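Long-range contacts in myosin-17 (PDB 7KFL), which is a class XI plant myosin that probably moves organelles and vesicles along actin, its globular tail binding the cargo: residues F162-Y167 with S382-T387; P236-K241 with E389-S394. All blocks are in the same frame, centred on the assembly; numbering follows the deposited sequence.

Contact 1: F162-Y167 with S382-T387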
# COMPACT_ATOMS: atom_id res chain seq x y z
N PHE A 162 -8.91 -9.38 -9.54
CA PHE A 162 -7.53 -9.38 -10.09
C PHE A 162 -6.85 -8.03 -9.82
O PHE A 162 -5.63 -8.04 -9.55
CB PHE A 162 -7.52 -9.79 -11.56
CG PHE A 162 -7.17 -11.24 -11.76
CD1 PHE A 162 -8.14 -12.23 -11.69
CD2 PHE A 162 -5.85 -11.62 -11.94
CE1 PHE A 162 -7.80 -13.56 -11.84
CE2 PHE A 162 -5.51 -12.96 -12.10
CZ PHE A 162 -6.49 -13.93 -12.04
N LEU A 163 -7.59 -6.92 -9.86
CA LEU A 163 -7.06 -5.59 -9.46
C LEU A 163 -6.59 -5.64 -8.00
O LEU A 163 -5.49 -5.14 -7.72
CB LEU A 163 -8.14 -4.52 -9.66
CG LEU A 163 -7.77 -3.11 -9.18
CD1 LEU A 163 -6.52 -2.61 -9.89
CD2 LEU A 163 -8.91 -2.14 -9.39
N GLU A 164 -7.41 -6.21 -7.12
CA GLU A 164 -7.13 -6.35 -5.67
C GLU A 164 -5.90 -7.25 -5.48
O GLU A 164 -5.04 -6.90 -4.66
CB GLU A 164 -8.36 -6.89 -4.94
CG GLU A 164 -9.47 -5.86 -4.84
CD GLU A 164 -10.83 -6.39 -4.41
OE1 GLU A 164 -10.92 -7.59 -4.08
OE2 GLU A 164 -11.79 -5.60 -4.42
N LYS A 165 -5.81 -8.35 -6.23
CA LYS A 165 -4.67 -9.31 -6.19
C LYS A 165 -3.39 -8.61 -6.65
O LYS A 165 -2.36 -8.75 -5.96
CB LYS A 165 -4.96 -10.53 -7.08
CG LYS A 165 -3.81 -11.51 -7.21
CD LYS A 165 -4.23 -12.83 -7.83
CE LYS A 165 -3.05 -13.71 -8.21
NZ LYS A 165 -2.33 -14.21 -7.03
N ILE A 166 -3.45 -7.90 -7.78
CA ILE A 166 -2.29 -7.18 -8.38
C ILE A 166 -1.83 -6.10 -7.39
O ILE A 166 -0.64 -6.11 -7.02
CB ILE A 166 -2.65 -6.62 -9.77
CG1 ILE A 166 -2.75 -7.74 -10.81
CG2 ILE A 166 -1.67 -5.54 -10.21
CD1 ILE A 166 -3.53 -7.38 -12.05
N TYR A 167 -2.74 -5.22 -6.95
CA TYR A 167 -2.49 -4.19 -5.91
C TYR A 167 -1.77 -4.83 -4.72
O TYR A 167 -0.75 -4.29 -4.26
CB TYR A 167 -3.79 -3.54 -5.44
CG TYR A 167 -3.63 -2.68 -4.21
CD1 TYR A 167 -3.72 -3.23 -2.93
CD2 TYR A 167 -3.39 -1.32 -4.31
CE1 TYR A 167 -3.58 -2.45 -1.80
CE2 TYR A 167 -3.25 -0.53 -3.19
CZ TYR A 167 -3.34 -1.09 -1.93
OH TYR A 167 -3.19 -0.30 -0.82
N SER A 382 -3.23 -4.81 5.98
CA SER A 382 -3.10 -5.77 4.85
C SER A 382 -4.45 -5.92 4.13
O SER A 382 -4.56 -6.83 3.28
CB SER A 382 -2.55 -7.10 5.31
OG SER A 382 -3.59 -7.91 5.86
N SER A 383 -5.42 -5.06 4.46
CA SER A 383 -6.77 -5.01 3.84
C SER A 383 -6.67 -4.38 2.45
O SER A 383 -5.66 -3.73 2.16
CB SER A 383 -7.73 -4.26 4.71
OG SER A 383 -7.54 -2.85 4.58
N ILE A 384 -7.70 -4.57 1.61
CA ILE A 384 -7.93 -3.79 0.36
C ILE A 384 -8.62 -2.49 0.77
O ILE A 384 -9.76 -2.51 1.23
CB ILE A 384 -8.74 -4.61 -0.67
CG1 ILE A 384 -7.83 -5.51 -1.53
CG2 ILE A 384 -9.59 -3.71 -1.56
CD1 ILE A 384 -6.90 -6.40 -0.75
N PRO A 385 -7.94 -1.33 0.66
CA PRO A 385 -8.48 -0.07 1.18
C PRO A 385 -9.30 0.76 0.18
O PRO A 385 -9.41 1.95 0.38
CB PRO A 385 -7.17 0.66 1.54
CG PRO A 385 -6.24 0.28 0.41
CD PRO A 385 -6.59 -1.16 0.08
N PHE A 386 -9.88 0.11 -0.84
CA PHE A 386 -10.63 0.79 -1.94
C PHE A 386 -11.70 -0.14 -2.52
O PHE A 386 -11.52 -1.38 -2.50
CB PHE A 386 -9.68 1.22 -3.06
CG PHE A 386 -8.92 0.09 -3.71
CD1 PHE A 386 -9.47 -0.62 -4.77
CD2 PHE A 386 -7.66 -0.27 -3.27
CE1 PHE A 386 -8.78 -1.66 -5.36
CE2 PHE A 386 -6.96 -1.30 -3.86
CZ PHE A 386 -7.52 -2.00 -4.91
N THR A 387 -12.78 0.46 -3.03
CA THR A 387 -13.83 -0.18 -3.86
C THR A 387 -13.75 0.39 -5.28
O THR A 387 -13.16 1.48 -5.44
CB THR A 387 -15.21 0.01 -3.23
OG1 THR A 387 -15.45 1.42 -3.09
CG2 THR A 387 -15.35 -0.66 -1.88
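Phe386 and Tyr167 form an edge-to-face (T-shaped) aromatic pair, the heart of the buried part of this contact. CE2 of Phe386 points at the centre of the Tyr167 ring and lies 3.6 Å from Tyr167 CD2. The ring planes stand at 73°, so the positive C-H rim of one ring meets the pi cloud of the other. The CB of Tyr167 points toward the loop, and its CG is anti to the backbone N (chi1 169°). Leu163 fills in beside the pair, its CD2 coming within 4.1 Å of Phe386 CE1. Tyr167 then meets Pro385 tip to tip, with OH only 3.3 Å from Pro385 CG. A tyrosine suits this boundary, because its ring is buried while its hydroxyl reaches a weak hydrogen bond with Gln245 OE1. An alanine here would probably leave the edge of Phe386 without its aromatic face, open a gap beside Pro385 and deprive Gln245 of that weak partner.

On the more open side, partly exposed Glu164 and Ile384 cross at about a right angle, and CG1 of the isoleucine lies 3.7 Å from Glu164 CG. The aliphatic part of the glutamate does the packing, against CG1 and CG2 of Ile384; CG2 also lies over a face of Phe386. Ser383 ties down the loop through its carbonyl, which accepts from Gln245 NE2. The whole is an irregular C-terminal segment laid across the long helix 150-186, consistent with the returning tail that fastens the helical bundles of myosin V-type globular tails.

Contact 2: P236-K241 with E389-S394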
# COMPACT_ATOMS: atom_id res chain seq x y z
N PRO A 236 -3.08 8.10 -9.30
CA PRO A 236 -2.47 8.54 -8.04
C PRO A 236 -3.17 8.00 -6.79
O PRO A 236 -2.48 7.64 -5.85
CB PRO A 236 -2.58 10.07 -8.12
CG PRO A 236 -2.51 10.36 -9.61
CD PRO A 236 -3.21 9.20 -10.27
N PHE A 237 -4.51 7.97 -6.81
CA PHE A 237 -5.39 7.45 -5.72
C PHE A 237 -4.91 6.07 -5.26
O PHE A 237 -4.74 5.87 -4.04
CB PHE A 237 -6.84 7.41 -6.19
CG PHE A 237 -7.80 6.79 -5.21
CD1 PHE A 237 -7.99 5.42 -5.16
CD2 PHE A 237 -8.52 7.59 -4.32
CE1 PHE A 237 -8.87 4.85 -4.25
CE2 PHE A 237 -9.39 7.02 -3.41
CZ PHE A 237 -9.57 5.65 -3.38
N LEU A 238 -4.70 5.14 -6.20
CA LEU A 238 -4.25 3.75 -5.91
C LEU A 238 -2.83 3.77 -5.34
O LEU A 238 -2.55 2.92 -4.47
CB LEU A 238 -4.32 2.89 -7.18
CG LEU A 238 -5.66 2.24 -7.49
CD1 LEU A 238 -5.48 1.09 -8.46
CD2 LEU A 238 -6.36 1.75 -6.23
N VAL A 239 -1.98 4.69 -5.80
CA VAL A 239 -0.56 4.80 -5.35
C VAL A 239 -0.55 5.36 -3.92
O VAL A 239 0.26 4.87 -3.11
CB VAL A 239 0.27 5.66 -6.32
CG1 VAL A 239 1.71 5.81 -5.85
CG2 VAL A 239 0.24 5.11 -7.74
N ARG A 240 -1.42 6.33 -3.62
CA ARG A 240 -1.61 6.90 -2.26
C ARG A 240 -1.92 5.78 -1.26
O ARG A 240 -1.36 5.82 -0.15
CB ARG A 240 -2.75 7.93 -2.24
CG ARG A 240 -2.38 9.28 -2.85
CD ARG A 240 -3.29 10.40 -2.38
NE ARG A 240 -4.61 10.36 -3.00
CZ ARG A 240 -4.90 10.75 -4.24
NH1 ARG A 240 -3.95 11.21 -5.04
NH2 ARG A 240 -6.14 10.66 -4.68
N LYS A 241 -2.77 4.82 -1.64
CA LYS A 241 -3.15 3.67 -0.78
C LYS A 241 -1.91 2.83 -0.49
O LYS A 241 -1.61 2.62 0.70
CB LYS A 241 -4.23 2.79 -1.43
CG LYS A 241 -5.55 3.48 -1.75
CD LYS A 241 -6.02 4.48 -0.72
CE LYS A 241 -7.38 5.05 -1.06
NZ LYS A 241 -7.95 5.85 0.05
N GLU A 389 -15.98 1.73 -7.02
CA GLU A 389 -16.73 3.01 -7.00
C GLU A 389 -15.80 4.15 -6.54
O GLU A 389 -15.88 5.24 -7.14
CB GLU A 389 -17.96 2.89 -6.09
CG GLU A 389 -18.85 4.12 -6.10
CD GLU A 389 -19.52 4.45 -7.42
OE1 GLU A 389 -19.58 3.56 -8.30
OE2 GLU A 389 -20.00 5.59 -7.57
N ASP A 390 -14.95 3.91 -5.53
CA ASP A 390 -13.95 4.89 -5.02
C ASP A 390 -12.96 5.23 -6.14
O ASP A 390 -12.70 6.43 -6.36
CB ASP A 390 -13.18 4.36 -3.81
CG ASP A 390 -13.99 4.27 -2.53
OD1 ASP A 390 -15.02 4.96 -2.43
OD2 ASP A 390 -13.57 3.51 -1.63
N ILE A 391 -12.42 4.20 -6.80
CA ILE A 391 -11.44 4.34 -7.93
C ILE A 391 -12.06 5.24 -9.00
O ILE A 391 -11.38 6.17 -9.45
CB ILE A 391 -11.04 2.96 -8.49
CG1 ILE A 391 -10.24 2.14 -7.47
CG2 ILE A 391 -10.29 3.11 -9.81
CD1 ILE A 391 -9.74 0.81 -7.98
N SER A 392 -13.31 4.96 -9.39
CA SER A 392 -14.08 5.69 -10.43
C SER A 392 -14.42 7.11 -9.95
O SER A 392 -14.39 8.03 -10.79
CB SER A 392 -15.32 4.93 -10.83
OG SER A 392 -16.27 4.92 -9.78
N LYS A 393 -14.76 7.27 -8.66
CA LYS A 393 -15.17 8.56 -8.05
C LYS A 393 -14.05 9.60 -8.24
O LYS A 393 -14.37 10.74 -8.61
CB LYS A 393 -15.54 8.39 -6.57
CG LYS A 393 -17.03 8.35 -6.27
CD LYS A 393 -17.43 7.46 -5.11
CE LYS A 393 -17.53 8.18 -3.78
NZ LYS A 393 -17.65 7.23 -2.65
N SER A 394 -12.80 9.20 -8.01
CA SER A 394 -11.58 9.99 -8.34
C SER A 394 -11.24 9.77 -9.82
O SER A 394 -11.61 8.71 -10.35
CB SER A 394 -10.43 9.64 -7.44
OG SER A 394 -10.01 8.30 -7.64
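Phe237 and Ser394 meet at the C-terminal end of the short helix 388-393, where Ser394 OG lies 3.6 Å from Phe237 CB and equally near the root of the ring. Farther out on the same ring, CZ comes within 3.9 Å of Asp390 CB, so the aspartate offers its methylene rather than its charge. The backbone O of Asp390 lies over one face of the ring, and CE of Lys241, from the next turn of Phe237's own helix, lies over the opposite face, 3.2 Å above the plane and offset toward the rim. A broad flat side chain suits this seam because it can rest on both aliphatic and polar neighbours. Deeper in, Leu238 CD2 and Ile391 CD1 touch at 3.9 Å, two branched aliphatic chains meeting in a buried layer.

The two short helical segments approach to 10.3 Å between axes, at 127° between their N-to-C directions, nearer antiparallel than parallel. The pairing sets the last helix of the chain against the start of helix 236-260 in the all-helical globular tail.

Behind the first shell, CB of Phe237 points toward the last helix, and chi1 (175°) sets CG anti to the backbone N. Ser394 OG donates to Ile391 O at 3.1 Å, from above the carbonyl plane, and this fixes the hydroxyl beside Phe237. Asp390 OD1 makes a weak salt bridge with Lys393 NZ, while OD2 takes a weak hydrogen bond from N of the N-cap Thr387, the backbone-to-side-chain half of a capping box. The guanidinium of Arg240 has Phe237 CA over one face, toward its rim, and is held by NH1 donating to Glu290 O; elsewhere on the last helix, Ser392 O accepts from Arg90 NH2.

The two contacts fasten consecutive pieces of the C-terminal tail to different helices: 382-387 lies on helix 150-186, 389-394 on helix 236-260. Their buried sides, Leu163, Tyr167 and Phe386 in contact 1 and Leu238 and Ile391 in contact 2, form a shared interior. There Ile391 CD1 comes 3.4 Å from Leu163 CD2 and also packs on Phe386; on another side Lys241 CB touches Tyr167 OH. Glu164 with Ile384, and Phe237 with Asp390 and Ser394, make the partly exposed sides. Contact 1 joins an irregular loop to a helix through an aromatic pair and buries more surface, whereas contact 2 joins two helices and relies on a single aromatic ring, aliphatic contacts and the polar groups of a helix end.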